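Prohead core protein protease (Enterobacteria phage T4, PDB 5JBL) cleaves the inner-core and other proteins of the assembled prohead as a self-activated serine protease, making room inside the capsid for the phage DNA. Local coordinates at residues Pro112-Glu120 with Arg132-Gly143. The protein carries 3 engineered substitutions. Sequence-based numbering, arbitrary orientation.
Sequences PMQAAIIIE and RARVIEGDHGPG
Arg132 sets out with CG trans to its backbone N (chi1 -172°) and then bends at chi3 (79°), which carries its guanidinium back across the extended side chain of Glu120. There NH2 of Arg132 meets OE1 of Glu120 at 2.7 Å in a salt bridge that uses the anti lone pair of the carboxylate; NE adds a weak bond to the same oxygen. With the planes 86° apart, the guanidinium grips one oxygen only. OE2 of Glu120 lies 3.6 Å from Arg134 CB and bonds to Tyr58, whose hydroxyl also meets Arg134 NH1.

Between the strands, Ile118 and Arg134 form a hydrogen-bonded antiparallel pair, with Ile118 N 2.9 Å from Arg134 O. Branched Ile117 shares a face with small Ala133 and with Val135, whose CG2 lies 4.2 Å from Ile117 CG2; Leu146 of helix 142-151 packs on Ile117 and Val135. Ala116 and Ile117 together face Gly100 of strand 99-101, a classic bulge, and Ala116 O takes Ile136 N at 2.9 Å, from above the carbonyl plane. Compact Ala116 lets Pro142 approach, CB to CB 4.0 Å; proline suits the helix's first turn, where no backbone N-H is needed. Asp139 prepares that turn: OD1 accepts Gly141 N in an Asx turn and OD2 accepts Gly143 N at 2.9 Å, with Lys145 of a neighbouring subunit as its salt-bridge partner. The beta hairpin 115-125/128-135 thus runs through an Asx turn into helix 142-151, loop and helix lying in the pentamer's homomultimerization region.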
ATOM      1  N   PRO C 112       8.282   3.541 -12.884  1.00 15.70           N
ATOM      2  CA  PRO C 112       9.288   2.792 -12.111  1.00 15.45           C
ATOM      3  C   PRO C 112       8.818   2.432 -10.708  1.00 17.16           C
ATOM      4  O   PRO C 112       9.335   1.459 -10.133  1.00 15.22           O
ATOM      5  CB  PRO C 112      10.502   3.742 -12.088  1.00 15.76           C
ATOM      6  CG  PRO C 112       9.922   5.119 -12.311  1.00 20.58           C
ATOM      7  CD  PRO C 112       8.765   4.869 -13.287  1.00 15.72           C
ATOM      8  N   MET C 113       7.857   3.175 -10.145  1.00 16.69           N
ATOM      9  CA  MET C 113       7.260   2.766  -8.875  1.00 18.87           C
ATOM     10  C   MET C 113       6.466   1.474  -9.007  1.00 15.72           C
ATOM     11  O   MET C 113       6.215   0.804  -7.998  1.00 21.08           O
ATOM     12  CB  MET C 113       6.358   3.881  -8.337  1.00 26.87           C
ATOM     13  CG  MET C 113       6.911   4.658  -7.136  1.00 38.17           C
ATOM     14  SD  MET C 113       7.123   3.718  -5.606  1.00 30.32           S
ATOM     15  CE  MET C 113       5.464   3.099  -5.396  1.00 44.89           C
ATOM     16  N   GLN C 114       6.046   1.114 -10.216  1.00 17.96           N
ATOM     17  CA  GLN C 114       5.257  -0.089 -10.444  1.00 18.28           C
ATOM     18  C   GLN C 114       6.037  -1.180 -11.160  1.00 16.46           C
ATOM     19  O   GLN C 114       5.475  -2.240 -11.482  1.00 12.45           O
ATOM     20  CB  GLN C 114       3.993   0.276 -11.220  1.00 21.75           C
ATOM     21  CG  GLN C 114       3.063   1.210 -10.416  1.00 27.24           C
ATOM     22  CD  GLN C 114       1.713   1.435 -11.086  1.00 33.77           C
ATOM     23  OE1 GLN C 114       0.911   0.509 -11.210  1.00 45.85           O
ATOM     24  NE2 GLN C 114       1.461   2.666 -11.531  1.00 31.99           N
ATOM     25  N   ALA C 115       7.330  -0.974 -11.350  1.00 13.47           N
ATOM     26  CA  ALA C 115       8.156  -1.924 -12.078  1.00 16.15           C
ATOM     27  C   ALA C 115       8.274  -3.239 -11.314  1.00 15.03           C
ATOM     28  O   ALA C 115       8.422  -3.261 -10.082  1.00 14.47           O
ATOM     29  CB  ALA C 115       9.543  -1.320 -12.328  1.00 14.34           C
ATOM     30  N   ALA C 116       8.168  -4.347 -12.055  1.00  9.29           N
ATOM     31  CA  ALA C 116       8.338  -5.668 -11.488  1.00 14.20           C
ATOM     32  C   ALA C 116       9.467  -6.471 -12.115  1.00 11.09           C
ATOM     33  O   ALA C 116       9.938  -7.427 -11.483  1.00 14.82           O
ATOM     34  CB  ALA C 116       7.013  -6.464 -11.581  1.00 11.04           C
ATOM     35  N   ILE C 117       9.913  -6.127 -13.332  1.00 12.63           N
ATOM     36  CA  ILE C 117      10.970  -6.857 -14.019  1.00 11.66           C
ATOM     37  C   ILE C 117      11.865  -5.868 -14.737  1.00 12.03           C
ATOM     38  O   ILE C 117      11.484  -4.727 -15.004  1.00 13.00           O
ATOM     39  CB  ILE C 117      10.433  -7.881 -15.054  1.00 17.01           C
ATOM     40  CG1 ILE C 117       9.605  -7.188 -16.134  1.00 21.41           C
ATOM     41  CG2 ILE C 117       9.599  -8.922 -14.399  1.00 15.94           C
ATOM     42  CD1 ILE C 117      10.395  -6.946 -17.427  1.00 30.04           C
ATOM     43  N   ILE C 118      13.064  -6.328 -15.085  1.00 12.33           N
ATOM     44  CA  ILE C 118      13.939  -5.575 -15.965  1.00 14.42           C
ATOM     45  C   ILE C 118      14.496  -6.530 -17.012  1.00 18.20           C
ATOM     46  O   ILE C 118      14.978  -7.617 -16.680  1.00 16.42           O
ATOM     47  CB  ILE C 118      15.055  -4.849 -15.185  1.00 12.17           C
ATOM     48  CG1 ILE C 118      15.914  -4.022 -16.149  1.00 20.81           C
ATOM     49  CG2 ILE C 118      15.906  -5.839 -14.347  1.00 12.20           C
ATOM     50  CD1 ILE C 118      16.836  -3.025 -15.466  1.00 18.86           C
ATOM     51  N   ILE C 119      14.411  -6.131 -18.278  1.00 11.87           N
ATOM     52  CA  ILE C 119      14.915  -6.946 -19.378  1.00 12.42           C
ATOM     53  C   ILE C 119      16.422  -6.762 -19.484  1.00 13.89           C
ATOM     54  O   ILE C 119      16.909  -5.636 -19.625  1.00 19.05           O
ATOM     55  CB  ILE C 119      14.218  -6.575 -20.700  1.00 12.45           C
ATOM     56  CG1 ILE C 119      12.739  -6.963 -20.628  1.00 20.13           C
ATOM     57  CG2 ILE C 119      14.948  -7.227 -21.907  1.00 13.34           C
ATOM     58  CD1 ILE C 119      11.929  -6.650 -21.887  1.00 22.58           C
ATOM     59  N   GLU C 120      17.171  -7.878 -19.432  1.00 16.33           N
ATOM     60  CA  GLU C 120      18.627  -7.843 -19.520  1.00 17.40           C
ATOM     61  C   GLU C 120      19.157  -8.125 -20.917  1.00 18.80           C
ATOM     62  O   GLU C 120      20.278  -7.713 -21.229  1.00 21.59           O
ATOM     63  CB  GLU C 120      19.262  -8.870 -18.566  1.00 21.25           C
ATOM     64  CG  GLU C 120      18.772  -8.735 -17.151  1.00 27.67           C
ATOM     65  CD  GLU C 120      19.656  -9.471 -16.162  1.00 33.47           C
ATOM     66  OE1 GLU C 120      20.288 -10.478 -16.547  1.00 36.77           O
ATOM     67  OE2 GLU C 120      19.714  -9.032 -14.998  1.00 29.44           O
ATOM     68  N   ARG C 132      15.592 -12.338 -21.809  1.00 21.17           N
ATOM     69  CA  ARG C 132      15.771 -12.736 -20.422  1.00 19.00           C
ATOM     70  C   ARG C 132      15.421 -11.542 -19.550  1.00 16.39           C
ATOM     71  O   ARG C 132      15.927 -10.439 -19.773  1.00 17.81           O
ATOM     72  CB  ARG C 132      17.209 -13.216 -20.163  1.00 24.25           C
ATOM     73  CG  ARG C 132      17.393 -13.832 -18.789  1.00 29.18           C
ATOM     74  CD  ARG C 132      18.809 -14.354 -18.579  1.00 38.38           C
ATOM     75  NE  ARG C 132      19.720 -13.268 -18.255  1.00 47.83           N
ATOM     76  CZ  ARG C 132      20.580 -12.732 -19.116  1.00 63.95           C
ATOM     77  NH1 ARG C 132      20.653 -13.188 -20.363  1.00 65.79           N
ATOM     78  NH2 ARG C 132      21.371 -11.740 -18.728  1.00 68.88           N
ATOM     79  N   ALA C 133      14.521 -11.744 -18.593  1.00 16.73           N
ATOM     80  CA  ALA C 133      14.102 -10.688 -17.694  1.00 12.79           C
ATOM     81  C   ALA C 133      14.351 -11.104 -16.251  1.00 15.14           C
ATOM     82  O   ALA C 133      14.045 -12.226 -15.856  1.00 21.67           O
ATOM     83  CB  ALA C 133      12.618 -10.345 -17.874  1.00 13.93           C
ATOM     84  N   ARG C 134      14.901 -10.189 -15.469  1.00 12.96           N
ATOM     85  CA  ARG C 134      15.114 -10.415 -14.046  1.00 14.88           C
ATOM     86  C   ARG C 134      13.946  -9.830 -13.260  1.00 11.45           C
ATOM     87  O   ARG C 134      13.513  -8.702 -13.525  1.00 14.34           O
ATOM     88  CB  ARG C 134      16.434  -9.777 -13.607  1.00 24.97           C
ATOM     89  CG  ARG C 134      16.763  -9.982 -12.150  1.00 25.19           C
ATOM     90  CD  ARG C 134      18.030  -9.243 -11.759  1.00 26.04           C
ATOM     91  NE  ARG C 134      18.314  -9.459 -10.344  1.00 26.35           N
ATOM     92  CZ  ARG C 134      19.204 -10.325  -9.866  1.00 30.37           C
ATOM     93  NH1 ARG C 134      19.939 -11.060 -10.694  1.00 28.56           N
ATOM     94  NH2 ARG C 134      19.358 -10.450  -8.544  1.00 32.78           N
ATOM     95  N   VAL C 135      13.415 -10.603 -12.316  1.00 18.97           N
ATOM     96  CA  VAL C 135      12.348 -10.120 -11.446  1.00 10.24           C
ATOM     97  C   VAL C 135      12.963  -9.246 -10.358  1.00 15.74           C
ATOM     98  O   VAL C 135      13.994  -9.599  -9.772  1.00 13.31           O
ATOM     99  CB  VAL C 135      11.559 -11.296 -10.847  1.00 12.36           C
ATOM    100  CG1 VAL C 135      10.503 -10.796  -9.857  1.00 12.46           C
ATOM    101  CG2 VAL C 135      10.903 -12.082 -11.948  1.00 15.06           C
ATOM    102  N   ILE C 136      12.380  -8.073 -10.131  1.00 13.48           N
ATOM    103  CA  ILE C 136      12.897  -7.148  -9.122  1.00 14.21           C
ATOM    104  C   ILE C 136      12.476  -7.646  -7.741  1.00 20.87           C
ATOM    105  O   ILE C 136      11.290  -7.823  -7.479  1.00 28.75           O
ATOM    106  CB  ILE C 136      12.390  -5.724  -9.374  1.00 20.71           C
ATOM    107  CG1 ILE C 136      12.847  -5.269 -10.764  1.00 22.95           C
ATOM    108  CG2 ILE C 136      12.876  -4.780  -8.255  1.00 14.55           C
ATOM    109  CD1 ILE C 136      12.188  -4.004 -11.275  1.00 10.63           C
ATOM    110  N   GLU C 137      13.439  -7.930  -6.873  1.00 19.59           N
ATOM    111  CA  GLU C 137      13.098  -8.408  -5.540  1.00 23.03           C
ATOM    112  C   GLU C 137      13.610  -7.451  -4.474  1.00 25.31           C
ATOM    113  O   GLU C 137      14.593  -6.733  -4.687  1.00 21.71           O
ATOM    114  CB  GLU C 137      13.657  -9.802  -5.295  1.00 21.70           C
ATOM    115  CG  GLU C 137      12.991 -10.865  -6.167  1.00 21.22           C
ATOM    116  CD  GLU C 137      13.323 -12.252  -5.680  1.00 31.62           C
ATOM    117  OE1 GLU C 137      12.746 -12.650  -4.637  1.00 36.18           O
ATOM    118  OE2 GLU C 137      14.189 -12.917  -6.296  1.00 34.33           O
ATOM    119  N   GLY C 138      12.948  -7.472  -3.315  1.00 19.64           N
ATOM    120  CA  GLY C 138      13.296  -6.617  -2.196  1.00 21.94           C
ATOM    121  C   GLY C 138      12.612  -5.268  -2.180  1.00 19.44           C
ATOM    122  O   GLY C 138      12.978  -4.413  -1.366  1.00 21.50           O
ATOM    123  N   ASP C 139      11.628  -5.046  -3.045  1.00 19.32           N
ATOM    124  CA  ASP C 139      11.032  -3.727  -3.192  1.00 20.96           C
ATOM    125  C   ASP C 139       9.779  -3.532  -2.359  1.00 22.06           C
ATOM    126  O   ASP C 139       9.255  -2.418  -2.330  1.00 33.38           O
ATOM    127  CB  ASP C 139      10.705  -3.456  -4.670  1.00 21.79           C
ATOM    128  CG  ASP C 139       9.630  -4.383  -5.221  1.00 24.29           C
ATOM    129  OD1 ASP C 139       9.317  -5.410  -4.582  1.00 20.25           O
ATOM    130  OD2 ASP C 139       9.084  -4.076  -6.310  1.00 16.03           O
ATOM    131  N   HIS C 140       9.294  -4.584  -1.688  1.00 19.91           N
ATOM    132  CA  HIS C 140       8.008  -4.562  -0.995  1.00 19.35           C
ATOM    133  C   HIS C 140       6.900  -4.041  -1.899  1.00 23.43           C
ATOM    134  O   HIS C 140       5.957  -3.405  -1.436  1.00 22.04           O
ATOM    135  CB  HIS C 140       8.081  -3.757   0.308  1.00 29.77           C
ATOM    136  CG  HIS C 140       9.066  -4.306   1.294  1.00 48.50           C
ATOM    137  ND1 HIS C 140       8.763  -5.347   2.146  1.00 53.53           N
ATOM    138  CD2 HIS C 140      10.356  -3.978   1.548  1.00 53.64           C
ATOM    139  CE1 HIS C 140       9.818  -5.630   2.890  1.00 54.34           C
ATOM    140  NE2 HIS C 140      10.797  -4.813   2.548  1.00 58.41           N
ATOM    141  N   GLY C 141       6.991  -4.338  -3.193  1.00 19.42           N
ATOM    142  CA  GLY C 141       6.019  -3.867  -4.143  1.00 15.94           C
ATOM    143  C   GLY C 141       5.754  -4.911  -5.205  1.00 20.67           C
ATOM    144  O   GLY C 141       5.748  -6.121  -4.938  1.00 16.15           O
ATOM    145  N   PRO C 142       5.535  -4.456  -6.440  1.00 16.84           N
ATOM    146  CA  PRO C 142       5.185  -5.391  -7.518  1.00 15.23           C
ATOM    147  C   PRO C 142       6.252  -6.417  -7.824  1.00 16.67           C
ATOM    148  O   PRO C 142       5.916  -7.519  -8.269  1.00 12.16           O
ATOM    149  CB  PRO C 142       4.957  -4.464  -8.723  1.00 16.52           C
ATOM    150  CG  PRO C 142       4.563  -3.142  -8.087  1.00 18.07           C
ATOM    151  CD  PRO C 142       5.399  -3.045  -6.848  1.00 17.73           C
ATOM    152  N   GLY C 143       7.533  -6.096  -7.651  1.00 12.31           N
ATOM    153  CA  GLY C 143       8.537  -7.115  -7.908  1.00 14.95           C
ATOM    154  C   GLY C 143       8.422  -8.286  -6.943  1.00 14.76           C
ATOM    155  O   GLY C 143       8.443  -9.456  -7.344  1.00 12.38           O
TER